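Local structure of oxidase/hydroxylase (Streptomyces hygroscopicus subsp. hygroscopicus, 4XCB) at residues S37-L42 with P56-A61. The protein binds nickel, 2-oxoglutarate and a hygromycin B variant and is probably a 2-oxoglutarate-dependent oxygenase of the phytanoyl-CoA dioxygenase family, with a double-stranded beta-helix. Sequence-based numbering, arbitrary orientation.
Sequences SELERL and PDLPAA
L58 and A61, one helical turn apart, meet L39 in the last turn of helix 29-40 and L42 just beyond it through apolar contacts, with no hydrogen bond between the segments. Ahead of them, D57 is the N-cap of the short helix 58-61: its OD1 accepts a weak bond from A60 N at 3.4 Å. In L58, chi1 near -75° sets CG opposite the carbonyl carbon and carries the methyls toward segment 37-42, although CB does not point there. Its CD2 is shared, lying 3.7 Å from L39 CD2 and also 3.7 Å from L42 CD1. The L39 and L58 side chains cross at about a right angle and touch through their CD2 methyls. A61 then faces the second branch of L42, whose CD2 lies 4.2 Å from A61 CB and 3.7 Å from A61 O. E38 OE2 is hydrogen-bonded to S62 OG, just past helix 58-61. L58 is backbone-bonded to G91, and its side chain is about 6 Å from that of Y92, a 2-oxoglutarate-binding residue. F65 of helix 63-69 and T223 of strand 220-229 each touch both L39 and L58, and Y55 of strand 52-55 packs on L39 and L42, so the contact lies between helix 63-69 and the larger antiparallel sheet.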
ATOM      1  N   SER A  37     -30.604  25.040  21.458  1.00 19.99           N
ATOM      2  CA  SER A  37     -31.306  26.320  21.418  1.00 20.47           C
ATOM      3  C   SER A  37     -31.040  27.066  20.127  1.00 21.09           C
ATOM      4  O   SER A  37     -31.961  27.594  19.505  1.00 21.22           O
ATOM      5  CB  SER A  37     -30.902  27.205  22.597  1.00 20.37           C
ATOM      6  OG  SER A  37     -31.298  28.556  22.363  1.00 24.91           O
ATOM      7  N   GLU A  38     -29.772  27.116  19.730  1.00 18.70           N
ATOM      8  CA  GLU A  38     -29.389  27.823  18.518  1.00 19.78           C
ATOM      9  C   GLU A  38     -30.038  27.193  17.279  1.00 20.25           C
ATOM     10  O   GLU A  38     -30.599  27.902  16.449  1.00 23.83           O
ATOM     11  CB  GLU A  38     -27.868  27.858  18.374  1.00 20.06           C
ATOM     12  CG  GLU A  38     -27.381  28.717  17.207  1.00 22.07           C
ATOM     13  CD  GLU A  38     -27.331  30.213  17.520  1.00 25.74           C
ATOM     14  OE1 GLU A  38     -28.004  30.670  18.462  1.00 28.72           O
ATOM     15  OE2 GLU A  38     -26.604  30.938  16.814  1.00 32.09           O
ATOM     16  N   LEU A  39     -30.003  25.864  17.169  1.00 19.78           N
ATOM     17  CA  LEU A  39     -30.612  25.209  16.012  1.00 16.40           C
ATOM     18  C   LEU A  39     -32.098  25.525  15.903  1.00 18.36           C
ATOM     19  O   LEU A  39     -32.620  25.726  14.810  1.00 20.54           O
ATOM     20  CB  LEU A  39     -30.409  23.701  16.073  1.00 16.05           C
ATOM     21  CG  LEU A  39     -28.991  23.194  15.813  1.00 15.40           C
ATOM     22  CD1 LEU A  39     -28.940  21.727  16.156  1.00 14.91           C
ATOM     23  CD2 LEU A  39     -28.567  23.406  14.368  1.00 16.38           C
ATOM     24  N   GLU A  40     -32.778  25.589  17.042  1.00 21.09           N
ATOM     25  CA  GLU A  40     -34.204  25.904  17.039  1.00 21.61           C
ATOM     26  C   GLU A  40     -34.482  27.279  16.445  1.00 25.68           C
ATOM     27  O   GLU A  40     -35.565  27.522  15.917  1.00 25.78           O
ATOM     28  CB  GLU A  40     -34.769  25.819  18.456  1.00 23.99           C
ATOM     29  CG  GLU A  40     -34.691  24.422  19.051  1.00 31.73           C
ATOM     30  CD  GLU A  40     -35.424  24.301  20.375  1.00 41.10           C
ATOM     31  OE1 GLU A  40     -36.214  25.212  20.707  1.00 45.65           O
ATOM     32  OE2 GLU A  40     -35.209  23.293  21.085  1.00 43.20           O
ATOM     33  N   ARG A  41     -33.496  28.170  16.528  1.00 22.24           N
ATOM     34  CA  ARG A  41     -33.610  29.515  15.982  1.00 24.87           C
ATOM     35  C   ARG A  41     -33.045  29.655  14.565  1.00 25.92           C
ATOM     36  O   ARG A  41     -32.873  30.768  14.069  1.00 30.51           O
ATOM     37  CB  ARG A  41     -32.908  30.510  16.911  1.00 25.28           C
ATOM     38  CG  ARG A  41     -33.700  30.857  18.161  1.00 27.70           C
ATOM     39  CD  ARG A  41     -32.938  31.828  19.055  1.00 23.30           C
ATOM     40  NE  ARG A  41     -32.001  31.150  19.943  1.00 25.14           N
ATOM     41  CZ  ARG A  41     -30.686  31.134  19.760  1.00 20.94           C
ATOM     42  NH1 ARG A  41     -30.152  31.754  18.717  1.00 24.53           N
ATOM     43  NH2 ARG A  41     -29.905  30.498  20.616  1.00 23.90           N
ATOM     44  N   LEU A  42     -32.745  28.536  13.913  1.00 21.97           N
ATOM     45  CA  LEU A  42     -32.220  28.582  12.552  1.00 25.30           C
ATOM     46  C   LEU A  42     -33.153  27.872  11.587  1.00 25.79           C
ATOM     47  O   LEU A  42     -33.950  27.029  11.989  1.00 24.38           O
ATOM     48  CB  LEU A  42     -30.830  27.952  12.484  1.00 22.75           C
ATOM     49  CG  LEU A  42     -29.716  28.635  13.278  1.00 23.84           C
ATOM     50  CD1 LEU A  42     -28.493  27.718  13.323  1.00 22.47           C
ATOM     51  CD2 LEU A  42     -29.362  29.971  12.677  1.00 24.94           C
ATOM     52  N   PRO A  56     -28.277  23.695   6.395  1.00 17.26           N
ATOM     53  CA  PRO A  56     -27.274  23.473   5.348  1.00 18.33           C
ATOM     54  C   PRO A  56     -25.860  24.007   5.593  1.00 23.00           C
ATOM     55  O   PRO A  56     -24.901  23.388   5.114  1.00 21.00           O
ATOM     56  CB  PRO A  56     -27.890  24.173   4.132  1.00 21.77           C
ATOM     57  CG  PRO A  56     -28.787  25.184   4.692  1.00 22.24           C
ATOM     58  CD  PRO A  56     -29.354  24.595   5.947  1.00 17.86           C
ATOM     59  N   ASP A  57     -25.714  25.127   6.291  1.00 21.20           N
ATOM     60  CA  ASP A  57     -24.382  25.717   6.449  1.00 18.59           C
ATOM     61  C   ASP A  57     -24.299  26.401   7.799  1.00 20.13           C
ATOM     62  O   ASP A  57     -24.478  27.609   7.909  1.00 20.36           O
ATOM     63  CB  ASP A  57     -24.086  26.706   5.307  1.00 20.49           C
ATOM     64  CG  ASP A  57     -22.636  27.172   5.283  1.00 20.38           C
ATOM     65  OD1 ASP A  57     -21.916  26.976   6.283  1.00 25.60           O
ATOM     66  OD2 ASP A  57     -22.216  27.759   4.256  1.00 26.26           O
ATOM     67  N   LEU A  58     -24.043  25.619   8.839  1.00 15.89           N
ATOM     68  CA  LEU A  58     -24.102  26.155  10.189  1.00 16.22           C
ATOM     69  C   LEU A  58     -23.043  27.220  10.494  1.00 16.31           C
ATOM     70  O   LEU A  58     -23.354  28.185  11.181  1.00 19.58           O
ATOM     71  CB  LEU A  58     -24.010  25.012  11.206  1.00 15.98           C
ATOM     72  CG  LEU A  58     -25.293  24.191  11.324  1.00 15.68           C
ATOM     73  CD1 LEU A  58     -25.074  23.037  12.273  1.00 17.21           C
ATOM     74  CD2 LEU A  58     -26.437  25.036  11.805  1.00 16.37           C
ATOM     75  N   PRO A  59     -21.797  27.059  10.008  1.00 17.34           N
ATOM     76  CA  PRO A  59     -20.851  28.111  10.397  1.00 20.08           C
ATOM     77  C   PRO A  59     -21.166  29.462   9.750  1.00 21.57           C
ATOM     78  O   PRO A  59     -20.833  30.491  10.331  1.00 21.29           O
ATOM     79  CB  PRO A  59     -19.501  27.565   9.913  1.00 19.15           C
ATOM     80  CG  PRO A  59     -19.687  26.088   9.899  1.00 22.31           C
ATOM     81  CD  PRO A  59     -21.099  25.889   9.442  1.00 17.63           C
ATOM     82  N   ALA A  60     -21.808  29.461   8.584  1.00 19.56           N
ATOM     83  CA  ALA A  60     -22.249  30.705   7.957  1.00 19.43           C
ATOM     84  C   ALA A  60     -23.487  31.257   8.651  1.00 20.32           C
ATOM     85  O   ALA A  60     -23.690  32.476   8.730  1.00 20.84           O
ATOM     86  CB  ALA A  60     -22.539  30.481   6.471  1.00 20.81           C
ATOM     87  N   ALA A  61     -24.304  30.345   9.167  1.00 21.05           N
ATOM     88  CA  ALA A  61     -25.617  30.681   9.703  1.00 18.86           C
ATOM     89  C   ALA A  61     -25.568  31.278  11.111  1.00 21.13           C
ATOM     90  O   ALA A  61     -26.471  32.014  11.512  1.00 23.73           O
ATOM     91  CB  ALA A  61     -26.505  29.446   9.691  1.00 23.52           C
TER